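Local structure of chromosomal replication initiator protein DnaA (Aquifex aeolicus, 1L8Q) at residues A[72-75]-A[76-80]; A[79-82]-A[83-87]. The protein probably starts and regulates chromosomal replication, its ATP-bound form binding the replication origin. All coordinates share one frame; numbering follows the deposited sequence.

Overall arrangement
Both contacts lie on one helix, residues 73-86, which begins directly after strand 68-72, an outermost strand of the parallel sheet in the AAA+ region. Contact 1 (72-75 with 76-80) comes first along the chain and sets up the N-terminal turns of this helix. Contact 2 (79-82 with 83-87) carries it to its C-terminal end. They share A79 and M80, so they overlap in series, and neither encloses or crosses the other; their centres are 11 Å apart. Neither closes a loop, since the segments of each are consecutive. Together they run from the sheet edge out to the surface, packing against helices 89-97 and 114-129 on the way.

Contact 1: residues A[72-75]-A[76-80]; sequences SADD and FAQAM
S72 O meets F76 N at the start of the helix, accepting a bond of 2.9 Å. S72 is also the N-cap: its OG takes the amide hydrogen of D75, weakly, at 3.5 Å from OG to D75 N. A73 follows and repeats the backbone pattern, with A73 O receiving A77 N at 2.9 Å. Both alanines are buried, A73 on L110 and A77 on T116. D74 O accepts from Q78 N at 3.0 Å, and CB of Q78 lies 3.4 Å from D74 O. The carboxylate of D74 turns outward from the helix, where OD1 forms a salt bridge with K113, a residue that binds single-stranded DNA; this pairing probably offsets part of the lysine's charge. D75 O completes the set, bonded to A79 N at 2.7 Å. With CG anti to the backbone N (chi1 -178°), the F76 ring is carried off the turn to meet Y96 edge-to-face and F92 at a steep interplanar angle, while T116 and I123 of helix 114-129 also touch it. The helix thus has a polar side bearing D75 and Q78, and an apolar side facing its neighbours. Four successive i to i+4 bonds behind a serine N-cap mark the first turns of an alpha-helix. This one opens the beta-alpha-beta crossover from strand 68-72 to its parallel neighbour 101-105 in the P-loop, AAA+ fold.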
ATOM      1  N   SER A  72       4.581 -15.111  -2.682  1.00 24.33           N
ATOM      2  CA  SER A  72       4.272 -14.248  -1.566  1.00 24.07           C
ATOM      3  C   SER A  72       4.255 -15.133  -0.356  1.00 23.69           C
ATOM      4  O   SER A  72       4.020 -16.326  -0.460  1.00 23.30           O
ATOM      5  CB  SER A  72       2.927 -13.525  -1.765  1.00 24.33           C
ATOM      6  OG  SER A  72       1.803 -14.394  -1.616  1.00 26.28           O
ATOM      7  N   ALA A  73       4.532 -14.561   0.794  1.00 24.10           N
ATOM      8  CA  ALA A  73       4.628 -15.349   2.008  1.00 24.66           C
ATOM      9  C   ALA A  73       3.336 -16.079   2.328  1.00 24.99           C
ATOM     10  O   ALA A  73       3.365 -17.178   2.848  1.00 25.40           O
ATOM     11  CB  ALA A  73       5.052 -14.478   3.175  1.00 24.37           C
ATOM     12  N   ASP A  74       2.202 -15.469   2.016  1.00 25.48           N
ATOM     13  CA  ASP A  74       0.925 -16.086   2.341  1.00 26.20           C
ATOM     14  C   ASP A  74       0.661 -17.310   1.486  1.00 25.58           C
ATOM     15  O   ASP A  74       0.102 -18.295   1.958  1.00 25.40           O
ATOM     16  CB  ASP A  74      -0.231 -15.091   2.217  1.00 26.89           C
ATOM     17  CG  ASP A  74      -1.227 -15.218   3.371  1.00 30.39           C
ATOM     18  OD1 ASP A  74      -0.922 -14.729   4.489  1.00 34.55           O
ATOM     19  OD2 ASP A  74      -2.331 -15.808   3.271  1.00 34.65           O
ATOM     20  N   ASP A  75       1.050 -17.242   0.219  1.00 25.01           N
ATOM     21  CA  ASP A  75       0.865 -18.374  -0.673  1.00 24.10           C
ATOM     22  C   ASP A  75       1.867 -19.453  -0.292  1.00 23.86           C
ATOM     23  O   ASP A  75       1.578 -20.657  -0.400  1.00 23.84           O
ATOM     24  CB  ASP A  75       1.088 -17.959  -2.114  1.00 24.07           C
ATOM     25  CG  ASP A  75      -0.071 -17.128  -2.688  1.00 24.77           C
ATOM     26  OD1 ASP A  75      -1.213 -17.177  -2.160  1.00 23.23           O
ATOM     27  OD2 ASP A  75       0.077 -16.405  -3.695  1.00 25.70           O
ATOM     28  N   PHE A  76       3.045 -19.019   0.161  1.00 22.95           N
ATOM     29  CA  PHE A  76       4.080 -19.930   0.605  1.00 22.54           C
ATOM     30  C   PHE A  76       3.522 -20.719   1.778  1.00 22.50           C
ATOM     31  O   PHE A  76       3.577 -21.949   1.796  1.00 22.11           O
ATOM     32  CB  PHE A  76       5.313 -19.134   1.038  1.00 22.88           C
ATOM     33  CG  PHE A  76       6.482 -19.981   1.466  1.00 22.22           C
ATOM     34  CD1 PHE A  76       7.395 -20.460   0.527  1.00 22.30           C
ATOM     35  CD2 PHE A  76       6.689 -20.271   2.810  1.00 21.09           C
ATOM     36  CE1 PHE A  76       8.485 -21.215   0.925  1.00 22.44           C
ATOM     37  CE2 PHE A  76       7.771 -21.038   3.220  1.00 19.60           C
ATOM     38  CZ  PHE A  76       8.675 -21.497   2.289  1.00 21.16           C
ATOM     39  N   ALA A  77       2.942 -19.995   2.732  1.00 22.19           N
ATOM     40  CA  ALA A  77       2.357 -20.601   3.916  1.00 22.61           C
ATOM     41  C   ALA A  77       1.272 -21.597   3.547  1.00 22.71           C
ATOM     42  O   ALA A  77       1.203 -22.707   4.079  1.00 22.52           O
ATOM     43  CB  ALA A  77       1.786 -19.522   4.837  1.00 22.28           C
ATOM     44  N   GLN A  78       0.420 -21.179   2.637  1.00 22.97           N
ATOM     45  CA  GLN A  78      -0.695 -21.982   2.216  1.00 23.48           C
ATOM     46  C   GLN A  78      -0.201 -23.222   1.474  1.00 22.52           C
ATOM     47  O   GLN A  78      -0.714 -24.318   1.660  1.00 22.37           O
ATOM     48  CB  GLN A  78      -1.618 -21.137   1.341  1.00 23.95           C
ATOM     49  CG  GLN A  78      -3.087 -21.540   1.378  1.00 29.37           C
ATOM     50  CD  GLN A  78      -4.056 -20.328   1.307  1.00 36.70           C
ATOM     51  OE1 GLN A  78      -3.703 -19.253   0.785  1.00 38.10           O
ATOM     52  NE2 GLN A  78      -5.279 -20.508   1.838  1.00 39.25           N
ATOM     53  N   ALA A  79       0.813 -23.052   0.645  1.00 21.86           N
ATOM     54  CA  ALA A  79       1.353 -24.187  -0.087  1.00 21.22           C
ATOM     55  C   ALA A  79       2.044 -25.203   0.845  1.00 21.19           C
ATOM     56  O   ALA A  79       1.949 -26.418   0.620  1.00 20.49           O
ATOM     57  CB  ALA A  79       2.291 -23.721  -1.186  1.00 20.62           C
HETATM   58  N   MSE A  80       2.715 -24.711   1.897  1.00 21.03           N
HETATM   59  CA  MSE A  80       3.406 -25.617   2.786  1.00 21.50           C
HETATM   60  C   MSE A  80       2.438 -26.454   3.608  1.00 21.40           C
HETATM   61  O   MSE A  80       2.657 -27.650   3.793  1.00 21.51           O
HETATM   62  CB  MSE A  80       4.526 -24.933   3.601  1.00 21.59           C
HETATM   63  CG  MSE A  80       4.266 -24.703   5.039  1.00 23.79           C
HETATM   64 SE   MSE A  80       4.074 -26.263   6.172  1.00 27.39          SE
HETATM   65  CE  MSE A  80       3.155 -25.312   7.587  1.00 25.47           C
TER

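Contact 2: residues A[79-82]-A[83-87]; sequences AMVE and HLKKG
L84 has its CG trans to N (chi1 180°), and its CB stays beside M80, a selenomethionine: SE lies 4.5 Å from L84 CB, a loose apolar contact. H83 has CG beside the backbone N instead (chi1 -70°), with its ring on the side of helix 89-97. In the backbone, L84 N donates to M80 O at 3.0 Å and K86 N to E82 O at 3.1 Å. The H83 ring meets F92 and touches E91 and M95, all on helix 89-97. Replacing this histidine with an alanine here is likely to take away one of the rings that F92 meets and open a gap beside E91 and M95. On another side M80 and L84 both touch R115, a residue that binds single-stranded DNA. V81, exposed on this turn, is itself a residue that binds single-stranded DNA. G87 is the first residue to leave helical angles, with positive phi. The charged ends of E82 and K86 stay apart, OE2 to NZ 5.7 Å, so any attraction between them is probably weak; the chemistry implies a turn held mainly by backbone bonds, with its side chains packing on helices 89-97 and 114-129, and not by a salt bridge.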
ATOM      1  N   ALA A  79       0.813 -23.052   0.645  1.00 21.86           N
ATOM      2  CA  ALA A  79       1.353 -24.187  -0.087  1.00 21.22           C
ATOM      3  C   ALA A  79       2.044 -25.203   0.845  1.00 21.19           C
ATOM      4  O   ALA A  79       1.949 -26.418   0.620  1.00 20.49           O
ATOM      5  CB  ALA A  79       2.291 -23.721  -1.186  1.00 20.62           C
HETATM    6  N   MSE A  80       2.715 -24.711   1.897  1.00 21.03           N
HETATM    7  CA  MSE A  80       3.406 -25.617   2.786  1.00 21.50           C
HETATM    8  C   MSE A  80       2.438 -26.454   3.608  1.00 21.40           C
HETATM    9  O   MSE A  80       2.657 -27.650   3.793  1.00 21.51           O
HETATM   10  CB  MSE A  80       4.526 -24.933   3.601  1.00 21.59           C
HETATM   11  CG  MSE A  80       4.266 -24.703   5.039  1.00 23.79           C
HETATM   12 SE   MSE A  80       4.074 -26.263   6.172  1.00 27.39          SE
HETATM   13  CE  MSE A  80       3.155 -25.312   7.587  1.00 25.47           C
ATOM     14  N   VAL A  81       1.330 -25.857   4.024  1.00 21.43           N
ATOM     15  CA  VAL A  81       0.300 -26.599   4.759  1.00 21.78           C
ATOM     16  C   VAL A  81      -0.393 -27.648   3.876  1.00 21.71           C
ATOM     17  O   VAL A  81      -0.821 -28.696   4.356  1.00 21.59           O
ATOM     18  CB  VAL A  81      -0.756 -25.654   5.357  1.00 21.79           C
ATOM     19  CG1 VAL A  81      -1.740 -26.416   6.172  1.00 21.55           C
ATOM     20  CG2 VAL A  81      -0.079 -24.618   6.232  1.00 23.34           C
ATOM     21  N   GLU A  82      -0.503 -27.351   2.586  1.00 21.61           N
ATOM     22  CA  GLU A  82      -1.124 -28.259   1.632  1.00 21.72           C
ATOM     23  C   GLU A  82      -0.258 -29.497   1.387  1.00 20.78           C
ATOM     24  O   GLU A  82      -0.755 -30.627   1.384  1.00 19.99           O
ATOM     25  CB  GLU A  82      -1.394 -27.539   0.304  1.00 22.38           C
ATOM     26  CG  GLU A  82      -2.831 -27.061   0.127  1.00 25.70           C
ATOM     27  CD  GLU A  82      -2.957 -25.850  -0.809  1.00 31.09           C
ATOM     28  OE1 GLU A  82      -3.979 -25.115  -0.716  1.00 31.81           O
ATOM     29  OE2 GLU A  82      -2.041 -25.628  -1.643  1.00 32.45           O
ATOM     30  N   HIS A  83       1.033 -29.275   1.178  1.00 20.12           N
ATOM     31  CA  HIS A  83       1.960 -30.369   0.951  1.00 19.64           C
ATOM     32  C   HIS A  83       2.055 -31.226   2.192  1.00 19.33           C
ATOM     33  O   HIS A  83       2.142 -32.457   2.099  1.00 19.01           O
ATOM     34  CB  HIS A  83       3.346 -29.855   0.534  1.00 19.39           C
ATOM     35  CG  HIS A  83       3.374 -29.264  -0.837  1.00 19.50           C
ATOM     36  ND1 HIS A  83       4.032 -29.859  -1.891  1.00 20.05           N
ATOM     37  CD2 HIS A  83       2.796 -28.142  -1.338  1.00 18.67           C
ATOM     38  CE1 HIS A  83       3.877 -29.119  -2.976  1.00 18.10           C
ATOM     39  NE2 HIS A  83       3.128 -28.075  -2.667  1.00 16.09           N
ATOM     40  N   LEU A  84       1.998 -30.576   3.352  1.00 19.48           N
ATOM     41  CA  LEU A  84       2.110 -31.279   4.627  1.00 19.87           C
ATOM     42  C   LEU A  84       0.991 -32.278   4.841  1.00 19.87           C
ATOM     43  O   LEU A  84       1.225 -33.369   5.325  1.00 19.86           O
ATOM     44  CB  LEU A  84       2.151 -30.310   5.792  1.00 20.10           C
ATOM     45  CG  LEU A  84       2.260 -30.993   7.156  1.00 19.97           C
ATOM     46  CD1 LEU A  84       3.655 -31.550   7.353  1.00 19.33           C
ATOM     47  CD2 LEU A  84       1.926 -29.997   8.256  1.00 20.44           C
ATOM     48  N   LYS A  85      -0.224 -31.918   4.461  1.00 19.99           N
ATOM     49  CA  LYS A  85      -1.330 -32.846   4.626  1.00 20.92           C
ATOM     50  C   LYS A  85      -1.414 -33.887   3.511  1.00 20.58           C
ATOM     51  O   LYS A  85      -1.945 -34.979   3.712  1.00 20.68           O
ATOM     52  CB  LYS A  85      -2.643 -32.096   4.763  1.00 21.16           C
ATOM     53  CG  LYS A  85      -2.472 -30.786   5.445  1.00 24.46           C
ATOM     54  CD  LYS A  85      -3.518 -30.574   6.529  1.00 30.13           C
ATOM     55  CE  LYS A  85      -2.940 -30.814   7.918  1.00 31.95           C
ATOM     56  NZ  LYS A  85      -3.618 -29.960   8.959  1.00 32.69           N
ATOM     57  N   LYS A  86      -0.900 -33.543   2.337  1.00 20.51           N
ATOM     58  CA  LYS A  86      -0.924 -34.463   1.212  1.00 20.55           C
ATOM     59  C   LYS A  86       0.152 -35.517   1.387  1.00 20.63           C
ATOM     60  O   LYS A  86       0.155 -36.526   0.691  1.00 20.64           O
ATOM     61  CB  LYS A  86      -0.714 -33.717  -0.098  1.00 20.44           C
ATOM     62  CG  LYS A  86      -1.951 -32.998  -0.595  1.00 20.18           C
ATOM     63  CD  LYS A  86      -1.722 -32.333  -1.925  1.00 18.67           C
ATOM     64  CE  LYS A  86      -2.881 -31.446  -2.272  1.00 20.86           C
ATOM     65  NZ  LYS A  86      -2.843 -30.928  -3.680  1.00 21.96           N
ATOM     66  N   GLY A  87       1.066 -35.262   2.322  1.00 20.31           N
ATOM     67  CA  GLY A  87       2.166 -36.162   2.603  1.00 20.02           C
ATOM     68  C   GLY A  87       3.417 -35.794   1.831  1.00 20.06           C
ATOM     69  O   GLY A  87       4.372 -36.570   1.777  1.00 20.00           O
TER